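Local coordinates for 3,4-dihydroxy-2-butanone 4-phosphate synthase (Acinetobacter baumannii, PDB 6MNZ), which probably converts D-ribulose 5-phosphate to formate and 3,4-dihydroxy-2-butanone 4-phosphate, a step of riboflavin biosynthesis, using magnesium or manganese, at residues A[69-73]-A[85-90]; A[223-227]-A[333-337]; A[233-239]-A[289-294]. One frame throughout, in Å; residues are numbered along the deposited sequence.

Overall arrangement
From the N terminus the chain first builds the DHBP synthase part. There contact 1 closes a loop of 11 residues, within the irregular connection from helix 62-68 to strand 90-91. Contacts 2 and 3 come later, both in the region related to GTP cyclohydrolase II. Contact 2 opens first, on strand 220-228, and closes last, at the end of helix 320-336; contact 3, between 233-239 and 289-294, opens and closes within that span. The two touch, their centres about 7 Å apart, because strands 220-228 and 235-239 are neighbours in one mixed sheet: contact 3 adds the next strand, contact 2 the covering helix. Contact 1 lies apart, its centre about 37 Å from that of contact 2.

Contact 1: A[69-73]-A[85-90]; sequences NLPLM and FTLSIE
Three leucines make the apolar centre. L87 sits between the other two: its CD2 is 3.5 Å from CD2 of L70, and its CD1 is 3.6 Å from CD2 of L72. L70 takes chi1 t and chi2 p, with its CA-CB bond toward 85-90; L72 is m,t, and its CD2 reaches CB of F85 at 4.0 Å. L70 to L72 and 85-90 are extended, without regular strand pairing, and M73 (-79/-29) turns off; the end-to-end directions are 120° apart, so the backbones cross, and L72 and L87 come closest, CA to CA 4.3 Å. N69, with positive phi (54/48), closes a Schellman motif after helix 62-68 and turns the chain into this crossing. Further out, M73 (chi1 p) brings SD to 3.3 Å from the O of L87, and OE1 of buried E90 makes a van der Waals contact with CD1 of L70 at 3.2 Å. At the polar edge one backbone hydrogen bond spans the gap, from S88 N to P71 O, weak at 3.4 Å though nearly straight (167°). The crossing pins 69-73 on 85-90, whose backbone hydrogen-bonds to outer strand 127-131 of the DHBP synthase sheet (F85 with M131, E90 with I127); F85 also reaches R140, predicted to bind D-ribulose 5-phosphate. Apolar contact, with the leucines at its centre and M73 beside them, probably contributes more than hydrogen bonding.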
ATOM      1  N   ASN A  69     -24.797  -4.488   5.309  1.00 44.14           N
ATOM      2  CA  ASN A  69     -23.901  -5.006   6.340  1.00 38.48           C
ATOM      3  C   ASN A  69     -23.098  -6.195   5.813  1.00 35.28           C
ATOM      4  O   ASN A  69     -23.097  -7.284   6.392  1.00 36.66           O
ATOM      5  CB  ASN A  69     -24.681  -5.390   7.599  1.00 30.79           C
ATOM      6  CG  ASN A  69     -23.774  -5.775   8.753  1.00 32.13           C
ATOM      7  OD1 ASN A  69     -22.576  -5.497   8.737  1.00 30.53           O
ATOM      8  ND2 ASN A  69     -24.354  -6.368   9.787  1.00 50.73           N
ATOM      9  N   LEU A  70     -22.532  -6.018   4.623  1.00 36.32           N
ATOM     10  CA  LEU A  70     -22.050  -7.129   3.803  1.00 37.55           C
ATOM     11  C   LEU A  70     -20.598  -6.880   3.414  1.00 29.38           C
ATOM     12  O   LEU A  70     -20.329  -6.099   2.485  1.00 30.83           O
ATOM     13  CB  LEU A  70     -22.917  -7.294   2.562  1.00 32.23           C
ATOM     14  CG  LEU A  70     -22.575  -8.459   1.634  1.00 32.06           C
ATOM     15  CD1 LEU A  70     -22.679  -9.784   2.375  1.00 38.07           C
ATOM     16  CD2 LEU A  70     -23.486  -8.442   0.418  1.00 33.44           C
ATOM     17  N   PRO A  71     -19.633  -7.549   4.067  1.00 22.55           N
ATOM     18  CA  PRO A  71     -18.224  -7.193   3.847  1.00 26.85           C
ATOM     19  C   PRO A  71     -17.536  -8.051   2.797  1.00 34.62           C
ATOM     20  O   PRO A  71     -18.025  -9.130   2.448  1.00 30.71           O
ATOM     21  CB  PRO A  71     -17.600  -7.398   5.232  1.00 22.84           C
ATOM     22  CG  PRO A  71     -18.402  -8.520   5.828  1.00 40.23           C
ATOM     23  CD  PRO A  71     -19.794  -8.453   5.222  1.00 32.45           C
ATOM     24  N   LEU A  72     -16.287  -7.702   2.499  1.00 32.68           N
ATOM     25  CA  LEU A  72     -15.424  -8.581   1.722  1.00 24.02           C
ATOM     26  C   LEU A  72     -15.119  -9.852   2.501  1.00 28.62           C
ATOM     27  O   LEU A  72     -14.813  -9.809   3.696  1.00 42.13           O
ATOM     28  CB  LEU A  72     -14.121  -7.870   1.364  1.00 29.79           C
ATOM     29  CG  LEU A  72     -14.227  -6.441   0.827  1.00 24.07           C
ATOM     30  CD1 LEU A  72     -12.848  -5.803   0.754  1.00 25.51           C
ATOM     31  CD2 LEU A  72     -14.908  -6.414  -0.538  1.00 29.02           C
ATOM     32  N   MET A  73     -15.159 -10.990   1.804  1.00 40.46           N
ATOM     33  CA  MET A  73     -14.977 -12.273   2.472  1.00 40.30           C
ATOM     34  C   MET A  73     -13.511 -12.571   2.768  1.00 36.51           C
ATOM     35  O   MET A  73     -13.219 -13.274   3.740  1.00 42.92           O
ATOM     36  CB  MET A  73     -15.587 -13.403   1.639  1.00 36.32           C
ATOM     37  CG  MET A  73     -15.056 -13.528   0.222  1.00 51.79           C
ATOM     38  SD  MET A  73     -15.574 -15.081  -0.546  1.00 52.57           S
ATOM     39  CE  MET A  73     -14.536 -16.244   0.328  1.00 28.45           C
ATOM     40  N   PHE A  85     -12.633  -8.274  -5.824  1.00 52.77           N
ATOM     41  CA  PHE A  85     -13.349  -8.059  -4.568  1.00 52.84           C
ATOM     42  C   PHE A  85     -14.643  -8.867  -4.603  1.00 43.72           C
ATOM     43  O   PHE A  85     -15.734  -8.346  -4.830  1.00 43.99           O
ATOM     44  CB  PHE A  85     -13.611  -6.573  -4.351  1.00 43.74           C
ATOM     45  CG  PHE A  85     -12.472  -5.691  -4.770  1.00 53.58           C
ATOM     46  CD1 PHE A  85     -11.234  -5.798  -4.158  1.00 61.79           C
ATOM     47  CD2 PHE A  85     -12.658  -4.709  -5.730  1.00 55.14           C
ATOM     48  CE1 PHE A  85     -10.200  -4.940  -4.495  1.00 85.34           C
ATOM     49  CE2 PHE A  85     -11.628  -3.852  -6.075  1.00 56.63           C
ATOM     50  CZ  PHE A  85     -10.396  -3.971  -5.460  1.00 67.10           C
ATOM     51  N   THR A  86     -14.516 -10.155  -4.295  1.00 40.33           N
ATOM     52  CA  THR A  86     -15.667 -10.974  -3.951  1.00 40.97           C
ATOM     53  C   THR A  86     -16.125 -10.688  -2.524  1.00 45.10           C
ATOM     54  O   THR A  86     -15.410 -10.083  -1.719  1.00 39.58           O
ATOM     55  CB  THR A  86     -15.344 -12.463  -4.098  1.00 33.75           C
ATOM     56  OG1 THR A  86     -14.054 -12.733  -3.538  1.00 38.14           O
ATOM     57  CG2 THR A  86     -15.361 -12.878  -5.565  1.00 33.13           C
ATOM     58  N   LEU A  87     -17.377 -11.041  -2.252  1.00 49.51           N
ATOM     59  CA  LEU A  87     -17.997 -10.833  -0.954  1.00 37.01           C
ATOM     60  C   LEU A  87     -18.315 -12.171  -0.302  1.00 44.18           C
ATOM     61  O   LEU A  87     -18.325 -13.222  -0.950  1.00 42.09           O
ATOM     62  CB  LEU A  87     -19.277 -10.002  -1.094  1.00 25.81           C
ATOM     63  CG  LEU A  87     -19.130  -8.509  -0.810  1.00 32.32           C
ATOM     64  CD1 LEU A  87     -17.963  -7.927  -1.582  1.00 39.76           C
ATOM     65  CD2 LEU A  87     -20.417  -7.779  -1.153  1.00 42.35           C
ATOM     66  N   SER A  88     -18.728 -12.098   0.963  1.00 39.28           N
ATOM     67  CA  SER A  88     -19.547 -13.150   1.544  1.00 31.37           C
ATOM     68  C   SER A  88     -20.753 -13.434   0.658  1.00 30.99           C
ATOM     69  O   SER A  88     -21.326 -12.525   0.051  1.00 36.30           O
ATOM     70  CB  SER A  88     -20.008 -12.750   2.947  1.00 49.50           C
ATOM     71  OG  SER A  88     -18.934 -12.791   3.873  1.00 38.03           O
ATOM     72  N   ILE A  89     -21.029 -14.723   0.460  1.00 38.89           N
ATOM     73  CA  ILE A  89     -22.025 -15.134  -0.519  1.00 33.83           C
ATOM     74  C   ILE A  89     -23.415 -14.732  -0.038  1.00 43.62           C
ATOM     75  O   ILE A  89     -23.695 -14.680   1.167  1.00 44.04           O
ATOM     76  CB  ILE A  89     -21.949 -16.650  -0.774  1.00 40.92           C
ATOM     77  CG1 ILE A  89     -20.519 -17.091  -1.086  1.00 41.41           C
ATOM     78  CG2 ILE A  89     -22.838 -17.025  -1.939  1.00 53.77           C
ATOM     79  CD1 ILE A  89     -20.352 -18.608  -1.171  1.00 37.09           C
ATOM     80  N   GLU A  90     -24.322 -14.549  -0.992  1.00 37.26           N
ATOM     81  CA  GLU A  90     -25.596 -13.886  -0.764  1.00 40.39           C
ATOM     82  C   GLU A  90     -26.726 -14.881  -0.985  1.00 37.78           C
ATOM     83  O   GLU A  90     -26.674 -15.697  -1.911  1.00 38.15           O
ATOM     84  CB  GLU A  90     -25.758 -12.686  -1.698  1.00 41.39           C
ATOM     85  CG  GLU A  90     -26.165 -11.397  -1.007  1.00 48.12           C
ATOM     86  CD  GLU A  90     -25.301 -11.070   0.201  1.00 59.53           C
ATOM     87  OE1 GLU A  90     -24.178 -11.611   0.288  1.00 46.65           O
ATOM     88  OE2 GLU A  90     -25.821 -10.442   1.148  1.00 55.18           O
TER

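Contact 2: A[223-227]-A[333-337]; sequences LYRYR and ILRDL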
ATOM      1  N   LEU A 223       0.624  26.388  -8.141  1.00 62.06           N
ATOM      2  CA  LEU A 223       0.240  25.019  -7.811  1.00 36.85           C
ATOM      3  C   LEU A 223      -1.281  24.930  -7.778  1.00 41.16           C
ATOM      4  O   LEU A 223      -1.908  25.352  -6.803  1.00 56.25           O
ATOM      5  CB  LEU A 223       0.836  24.603  -6.469  1.00 40.21           C
ATOM      6  CG  LEU A 223       1.336  23.166  -6.350  1.00 43.18           C
ATOM      7  CD1 LEU A 223       2.648  22.999  -7.093  1.00 48.75           C
ATOM      8  CD2 LEU A 223       1.491  22.782  -4.887  1.00 60.95           C
ATOM      9  N   TYR A 224      -1.844  24.184  -8.725  1.00 43.79           N
ATOM     10  CA  TYR A 224      -3.253  23.806  -8.699  1.00 41.33           C
ATOM     11  C   TYR A 224      -3.360  22.364  -8.212  1.00 49.12           C
ATOM     12  O   TYR A 224      -2.792  21.455  -8.823  1.00 56.05           O
ATOM     13  CB  TYR A 224      -3.879  23.975 -10.083  1.00 38.63           C
ATOM     14  CG  TYR A 224      -3.823  25.393 -10.615  1.00 50.08           C
ATOM     15  CD1 TYR A 224      -4.990  26.090 -10.900  1.00 66.49           C
ATOM     16  CD2 TYR A 224      -2.617  25.967 -10.998  1.00 53.69           C
ATOM     17  CE1 TYR A 224      -4.950  27.338 -11.496  1.00 63.48           C
ATOM     18  CE2 TYR A 224      -2.562  27.264 -11.474  1.00 59.29           C
ATOM     19  CZ  TYR A 224      -3.735  27.942 -11.729  1.00 60.34           C
ATOM     20  OH  TYR A 224      -3.697  29.200 -12.283  1.00 59.04           O
ATOM     21  N   ARG A 225      -3.967  22.181  -7.040  1.00 49.36           N
ATOM     22  CA  ARG A 225      -4.279  20.857  -6.516  1.00 37.20           C
ATOM     23  C   ARG A 225      -5.685  20.441  -6.932  1.00 38.93           C
ATOM     24  O   ARG A 225      -6.661  21.127  -6.614  1.00 36.36           O
ATOM     25  CB  ARG A 225      -4.151  20.845  -4.991  1.00 55.65           C
ATOM     26  CG  ARG A 225      -2.710  20.789  -4.496  1.00 47.42           C
ATOM     27  CD  ARG A 225      -2.593  21.200  -3.033  1.00 45.97           C
ATOM     28  NE  ARG A 225      -2.477  20.045  -2.146  1.00 56.39           N
ATOM     29  CZ  ARG A 225      -3.453  19.584  -1.368  1.00 66.06           C
ATOM     30  NH1 ARG A 225      -4.631  20.197  -1.314  1.00 47.70           N
ATOM     31  NH2 ARG A 225      -3.226  18.538  -0.584  1.00 61.84           N
ATOM     32  N   TYR A 226      -5.792  19.267  -7.552  1.00 44.58           N
ATOM     33  CA  TYR A 226      -7.064  18.728  -8.010  1.00 35.36           C
ATOM     34  C   TYR A 226      -7.367  17.409  -7.310  1.00 40.56           C
ATOM     35  O   TYR A 226      -6.460  16.699  -6.868  1.00 36.99           O
ATOM     36  CB  TYR A 226      -7.055  18.512  -9.525  1.00 39.23           C
ATOM     37  CG  TYR A 226      -7.012  19.794 -10.319  1.00 51.88           C
ATOM     38  CD1 TYR A 226      -5.803  20.406 -10.623  1.00 44.83           C
ATOM     39  CD2 TYR A 226      -8.179  20.401 -10.756  1.00 51.88           C
ATOM     40  CE1 TYR A 226      -5.756  21.506 -11.455  1.00 35.04           C
ATOM     41  CE2 TYR A 226      -8.138  21.484 -11.608  1.00 50.35           C
ATOM     42  CZ  TYR A 226      -6.932  22.098 -11.862  1.00 44.06           C
ATOM     43  OH  TYR A 226      -6.902  23.291 -12.546  1.00 53.06           O
ATOM     44  N   ARG A 227      -8.656  17.086  -7.221  1.00 40.02           N
ATOM     45  CA  ARG A 227      -9.108  15.772  -6.784  1.00 37.85           C
ATOM     46  C   ARG A 227     -10.184  15.255  -7.727  1.00 42.49           C
ATOM     47  O   ARG A 227     -11.100  15.995  -8.098  1.00 43.76           O
ATOM     48  CB  ARG A 227      -9.651  15.825  -5.351  1.00 44.95           C
ATOM     49  CG  ARG A 227      -8.669  15.344  -4.296  1.00 51.75           C
ATOM     50  CD  ARG A 227      -9.390  14.851  -3.050  1.00 69.59           C
ATOM     51  NE  ARG A 227     -10.035  15.937  -2.316  1.00 69.22           N
ATOM     52  CZ  ARG A 227      -9.494  16.574  -1.282  1.00 60.30           C
ATOM     53  NH1 ARG A 227      -8.240  16.327  -0.918  1.00 53.50           N
ATOM     54  NH2 ARG A 227     -10.177  17.530  -0.667  1.00 44.52           N
ATOM     55  N   ILE A 333      -8.144  18.792 -16.214  1.00 43.63           N
ATOM     56  CA  ILE A 333      -7.287  19.802 -15.601  1.00 40.19           C
ATOM     57  C   ILE A 333      -6.977  20.907 -16.604  1.00 48.83           C
ATOM     58  O   ILE A 333      -7.006  22.098 -16.272  1.00 39.14           O
ATOM     59  CB  ILE A 333      -6.000  19.152 -15.058  1.00 41.81           C
ATOM     60  CG1 ILE A 333      -6.323  18.313 -13.818  1.00 66.71           C
ATOM     61  CG2 ILE A 333      -4.955  20.214 -14.744  1.00 50.82           C
ATOM     62  CD1 ILE A 333      -5.144  17.529 -13.271  1.00 58.59           C
ATOM     63  N   LEU A 334      -6.576  20.523 -17.816  1.00 50.37           N
ATOM     64  CA  LEU A 334      -6.129  21.508 -18.792  1.00 41.24           C
ATOM     65  C   LEU A 334      -7.278  22.384 -19.275  1.00 47.33           C
ATOM     66  O   LEU A 334      -7.092  23.590 -19.470  1.00 45.60           O
ATOM     67  CB  LEU A 334      -5.461  20.803 -19.970  1.00 33.11           C
ATOM     68  CG  LEU A 334      -4.174  20.052 -19.618  1.00 41.26           C
ATOM     69  CD1 LEU A 334      -3.802  19.067 -20.718  1.00 46.60           C
ATOM     70  CD2 LEU A 334      -3.035  21.027 -19.359  1.00 39.46           C
ATOM     71  N   ARG A 335      -8.485  21.825 -19.386  1.00 46.72           N
ATOM     72  CA  ARG A 335      -9.652  22.658 -19.652  1.00 47.09           C
ATOM     73  C   ARG A 335      -9.944  23.588 -18.483  1.00 41.75           C
ATOM     74  O   ARG A 335     -10.293  24.757 -18.684  1.00 56.57           O
ATOM     75  CB  ARG A 335     -10.870  21.788 -19.949  1.00 51.34           C
ATOM     76  CG  ARG A 335     -12.141  22.592 -20.184  1.00 54.29           C
ATOM     77  CD  ARG A 335     -13.217  21.753 -20.852  1.00 69.05           C
ATOM     78  NE  ARG A 335     -13.756  20.744 -19.945  1.00 66.73           N
ATOM     79  CZ  ARG A 335     -13.848  19.444 -20.219  1.00 54.93           C
ATOM     80  NH1 ARG A 335     -13.456  18.964 -21.393  1.00 67.74           N
ATOM     81  NH2 ARG A 335     -14.354  18.619 -19.315  1.00 51.67           N
ATOM     82  N   ASP A 336      -9.890  23.064 -17.255  1.00 42.11           N
ATOM     83  CA  ASP A 336     -10.134  23.902 -16.088  1.00 47.26           C
ATOM     84  C   ASP A 336      -9.139  25.051 -16.013  1.00 50.22           C
ATOM     85  O   ASP A 336      -9.495  26.152 -15.579  1.00 55.86           O
ATOM     86  CB  ASP A 336     -10.070  23.061 -14.812  1.00 33.53           C
ATOM     87  CG  ASP A 336     -10.211  23.897 -13.556  1.00 34.34           C
ATOM     88  OD1 ASP A 336     -11.353  24.268 -13.214  1.00 41.70           O
ATOM     89  OD2 ASP A 336      -9.184  24.157 -12.893  1.00 36.34           O
ATOM     90  N   LEU A 337      -7.910  24.831 -16.476  1.00 53.63           N
ATOM     91  CA  LEU A 337      -6.925  25.898 -16.568  1.00 47.36           C
ATOM     92  C   LEU A 337      -7.144  26.810 -17.768  1.00 50.23           C
ATOM     93  O   LEU A 337      -6.496  27.860 -17.849  1.00 54.30           O
ATOM     94  CB  LEU A 337      -5.518  25.299 -16.629  1.00 47.27           C
ATOM     95  CG  LEU A 337      -5.090  24.511 -15.389  1.00 57.95           C
ATOM     96  CD1 LEU A 337      -3.846  23.680 -15.670  1.00 55.84           C
ATOM     97  CD2 LEU A 337      -4.854  25.448 -14.214  1.00 47.08           C
TER
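Y226 lays one face of its ring under I333, whose CG1 sits 3.8 Å from the ring centroid and 11° off the normal, a CH-pi contact; CG2 of I333 also comes within 3.6 Å of CE1 of Y226. This is helix-on-sheet packing in the region related to GTP cyclohydrolase II: the last turn of helix 320-336 covers strand 220-228 of the mixed sheet. Two residues along the strand, Y224 points to the same side and offers a ring face to L337. Here CD2 of L337 stands 3.4 Å from the centroid, 17° off the normal, and 3.3 Å from CE1 of Y224. The spacing fits both structures: Y224 and Y226 are every-other residues of a strand, while I333 and L337 are one helical turn apart, joined by the bond from L337 N to I333 O at 2.9 Å. Both tyrosine CA-CB bonds point toward the helix, and chi1 is m in each. I333 and L337 reach the next strand as well, I333 packing on A237 and L337 on V239, so the helix covers more than one strand. Y226 is buried, and its hydroxyl needs a partner there. D336 supplies it, with chi1 t and its OD2 at the ring edge, near the plane; the same atom makes a salt bridge to R208 on strand 206-215. The hydrogen bond from Y226 OH to D336 OD2 is very short, 2.5 Å.

Contact 3: A[233-239]-A[289-294]; sequences DIHLALV and VLVWIG
Strands 235-239 and 290-292, both of extended beta backbone, run antiparallel, their axes 4.7 Å apart at closest and 169° between directions. L236 faces W292 and L238 faces L290 as hydrogen-bonded pairs (CA-CA 5.1 Å each), with A237 facing V291 between them as a non-hydrogen-bonded pair (4.5 Å). Each hydrogen-bonded pair satisfies its amides and carbonyls: L236 N to W292 O is 3.2 Å, W292 N to L236 O 3.0 Å, L238 N to L290 O 2.8 Å and L290 N to L238 O 2.9 Å. Three of these acceptors also take CA-H...O contacts: H235 CA to W292 O at 3.5 Å, A237 CA to L290 O at 3.2 Å and V289 CA to L238 O at 3.3 Å. On the other edge of strand 235-239, backbone hydrogen bonds join H235 to Y226 and A237 to Y224. L236 (m,t), L238 (m,p), L290 and W292 share one face, CB to CB 4.2 Å for L236 to W292 and 4.3 Å for L238 to L290. W292, chi1 t, gives its NE1 to OD1 of D300 of the second subunit. The opposite face carries A237 and V291, which pack on I333 of helix 320-336. G294 CA lies 3.5 Å from I234 O; a side chain would clash there. OD1 of D233 accepts from E228 N. The pair is central to the mixed sheet of the GTP cyclohydrolase II-related region, between a helix and the homodimer partner.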
ATOM      1  N   ASP A 233      -6.401   9.882  -5.087  1.00 65.94           N
ATOM      2  CA  ASP A 233      -5.522  10.787  -5.811  1.00 67.04           C
ATOM      3  C   ASP A 233      -5.528  12.138  -5.114  1.00 43.32           C
ATOM      4  O   ASP A 233      -6.523  12.528  -4.499  1.00 47.74           O
ATOM      5  CB  ASP A 233      -5.974  10.936  -7.267  1.00 75.53           C
ATOM      6  CG  ASP A 233      -7.478  11.091  -7.389  1.00 67.53           C
ATOM      7  OD1 ASP A 233      -8.039  11.972  -6.701  1.00 53.74           O
ATOM      8  OD2 ASP A 233      -8.081  10.407  -8.243  1.00 46.96           O
ATOM      9  N   ILE A 234      -4.418  12.859  -5.229  1.00 39.52           N
ATOM     10  CA  ILE A 234      -4.426  14.312  -5.345  1.00 54.98           C
ATOM     11  C   ILE A 234      -3.580  14.701  -6.555  1.00 48.96           C
ATOM     12  O   ILE A 234      -2.424  14.276  -6.664  1.00 39.12           O
ATOM     13  CB  ILE A 234      -3.915  14.980  -4.054  1.00 52.29           C
ATOM     14  CG1 ILE A 234      -3.967  16.503  -4.169  1.00 48.61           C
ATOM     15  CG2 ILE A 234      -2.532  14.466  -3.718  1.00 69.65           C
ATOM     16  CD1 ILE A 234      -5.354  17.059  -3.949  1.00 53.77           C
ATOM     17  N   HIS A 235      -4.217  15.315  -7.548  1.00 54.19           N
ATOM     18  CA  HIS A 235      -3.553  15.683  -8.792  1.00 51.32           C
ATOM     19  C   HIS A 235      -3.074  17.129  -8.745  1.00 51.12           C
ATOM     20  O   HIS A 235      -3.751  18.010  -8.209  1.00 57.15           O
ATOM     21  CB  HIS A 235      -4.488  15.494  -9.987  1.00 53.93           C
ATOM     22  CG  HIS A 235      -5.176  14.166 -10.011  1.00 46.74           C
ATOM     23  ND1 HIS A 235      -4.640  13.065 -10.641  1.00 34.71           N
ATOM     24  CD2 HIS A 235      -6.409  13.795  -9.594  1.00 46.29           C
ATOM     25  CE1 HIS A 235      -5.438  12.029 -10.456  1.00 43.53           C
ATOM     26  NE2 HIS A 235      -6.547  12.459  -9.885  1.00 54.82           N
ATOM     27  N   LEU A 236      -1.950  17.384  -9.410  1.00 39.44           N
ATOM     28  CA  LEU A 236      -1.342  18.705  -9.435  1.00 40.56           C
ATOM     29  C   LEU A 236      -1.257  19.228 -10.863  1.00 39.06           C
ATOM     30  O   LEU A 236      -1.251  18.460 -11.831  1.00 43.68           O
ATOM     31  CB  LEU A 236       0.059  18.681  -8.814  1.00 45.00           C
ATOM     32  CG  LEU A 236       0.116  18.236  -7.354  1.00 38.61           C
ATOM     33  CD1 LEU A 236       1.552  18.018  -6.934  1.00 38.05           C
ATOM     34  CD2 LEU A 236      -0.554  19.257  -6.457  1.00 53.27           C
ATOM     35  N   ALA A 237      -1.105  20.547 -10.977  1.00 47.13           N
ATOM     36  CA  ALA A 237      -0.824  21.186 -12.261  1.00 47.14           C
ATOM     37  C   ALA A 237       0.084  22.381 -12.009  1.00 41.58           C
ATOM     38  O   ALA A 237      -0.280  23.281 -11.246  1.00 38.32           O
ATOM     39  CB  ALA A 237      -2.114  21.614 -12.956  1.00 48.24           C
ATOM     40  N   LEU A 238       1.334  22.270 -12.454  1.00 38.88           N
ATOM     41  CA  LEU A 238       2.285  23.373 -12.406  1.00 43.60           C
ATOM     42  C   LEU A 238       2.124  24.243 -13.648  1.00 43.06           C
ATOM     43  O   LEU A 238       2.266  23.756 -14.774  1.00 38.53           O
ATOM     44  CB  LEU A 238       3.714  22.842 -12.306  1.00 41.62           C
ATOM     45  CG  LEU A 238       4.149  22.369 -10.919  1.00 42.68           C
ATOM     46  CD1 LEU A 238       3.450  21.072 -10.554  1.00 53.23           C
ATOM     47  CD2 LEU A 238       5.660  22.199 -10.861  1.00 29.99           C
ATOM     48  N   VAL A 239       1.757  25.508 -13.442  1.00 44.46           N
ATOM     49  CA  VAL A 239       1.475  26.440 -14.527  1.00 37.20           C
ATOM     50  C   VAL A 239       2.501  27.564 -14.486  1.00 40.96           C
ATOM     51  O   VAL A 239       2.894  28.021 -13.407  1.00 47.94           O
ATOM     52  CB  VAL A 239       0.045  27.011 -14.430  1.00 31.86           C
ATOM     53  CG1 VAL A 239      -0.232  27.950 -15.593  1.00 42.72           C
ATOM     54  CG2 VAL A 239      -0.970  25.882 -14.399  1.00 54.52           C
ATOM     55  N   VAL A 289       1.930  23.994 -19.073  1.00 59.09           N
ATOM     56  CA  VAL A 289       1.417  23.291 -17.903  1.00 43.02           C
ATOM     57  C   VAL A 289       2.064  21.912 -17.829  1.00 43.27           C
ATOM     58  O   VAL A 289       1.993  21.136 -18.780  1.00 55.98           O
ATOM     59  CB  VAL A 289      -0.120  23.178 -17.941  1.00 44.59           C
ATOM     60  CG1 VAL A 289      -0.631  22.442 -16.709  1.00 50.17           C
ATOM     61  CG2 VAL A 289      -0.756  24.558 -18.041  1.00 40.41           C
ATOM     62  N   LEU A 290       2.633  21.584 -16.674  1.00 41.02           N
ATOM     63  CA  LEU A 290       2.913  20.201 -16.308  1.00 42.43           C
ATOM     64  C   LEU A 290       1.760  19.679 -15.463  1.00 34.97           C
ATOM     65  O   LEU A 290       1.403  20.290 -14.450  1.00 35.43           O
ATOM     66  CB  LEU A 290       4.232  20.088 -15.546  1.00 26.78           C
ATOM     67  CG  LEU A 290       4.703  18.658 -15.272  1.00 33.29           C
ATOM     68  CD1 LEU A 290       6.213  18.559 -15.403  1.00 33.40           C
ATOM     69  CD2 LEU A 290       4.250  18.187 -13.897  1.00 45.48           C
ATOM     70  N   VAL A 291       1.128  18.609 -15.926  1.00 39.08           N
ATOM     71  CA  VAL A 291       0.163  17.882 -15.118  1.00 50.67           C
ATOM     72  C   VAL A 291       0.871  16.739 -14.402  1.00 46.34           C
ATOM     73  O   VAL A 291       1.854  16.177 -14.891  1.00 41.79           O
ATOM     74  CB  VAL A 291      -1.008  17.361 -15.973  1.00 42.06           C
ATOM     75  CG1 VAL A 291      -2.165  16.934 -15.086  1.00 51.06           C
ATOM     76  CG2 VAL A 291      -1.452  18.431 -16.960  1.00 52.49           C
ATOM     77  N   TRP A 292       0.275  16.304 -13.294  1.00 49.52           N
ATOM     78  CA  TRP A 292       0.801  15.197 -12.504  1.00 44.88           C
ATOM     79  C   TRP A 292      -0.373  14.366 -12.016  1.00 45.54           C
ATOM     80  O   TRP A 292      -1.259  14.886 -11.330  1.00 50.52           O
ATOM     81  CB  TRP A 292       1.631  15.702 -11.320  1.00 40.16           C
ATOM     82  CG  TRP A 292       2.167  14.601 -10.451  1.00 37.49           C
ATOM     83  CD1 TRP A 292       1.532  14.006  -9.402  1.00 38.30           C
ATOM     84  CD2 TRP A 292       3.493  14.058 -10.477  1.00 29.66           C
ATOM     85  NE1 TRP A 292       2.365  13.095  -8.801  1.00 44.55           N
ATOM     86  CE2 TRP A 292       3.579  13.114  -9.434  1.00 36.45           C
ATOM     87  CE3 TRP A 292       4.598  14.237 -11.315  1.00 31.90           C
ATOM     88  CZ2 TRP A 292       4.689  12.288  -9.267  1.00 49.07           C
ATOM     89  CZ3 TRP A 292       5.719  13.451 -11.112  1.00 29.84           C
ATOM     90  CH2 TRP A 292       5.743  12.464 -10.121  1.00 34.84           C
ATOM     91  N   ILE A 293      -0.380  13.085 -12.369  1.00 46.88           N
ATOM     92  CA  ILE A 293      -1.426  12.176 -11.914  1.00 50.16           C
ATOM     93  C   ILE A 293      -1.090  11.724 -10.500  1.00 44.28           C
ATOM     94  O   ILE A 293      -0.030  11.135 -10.262  1.00 33.51           O
ATOM     95  CB  ILE A 293      -1.567  10.963 -12.849  1.00 49.64           C
ATOM     96  CG1 ILE A 293      -1.395  11.331 -14.323  1.00 57.06           C
ATOM     97  CG2 ILE A 293      -2.934  10.316 -12.643  1.00 36.96           C
ATOM     98  CD1 ILE A 293      -0.735  10.223 -15.156  1.00 76.98           C
ATOM     99  N   GLY A 294      -2.065  11.833  -9.604  1.00 45.55           N
ATOM    100  CA  GLY A 294      -1.946  11.181  -8.316  1.00 52.55           C
ATOM    101  C   GLY A 294      -1.995   9.670  -8.459  1.00 61.11           C
ATOM    102  O   GLY A 294      -2.790   9.119  -9.223  1.00 43.04           O
TER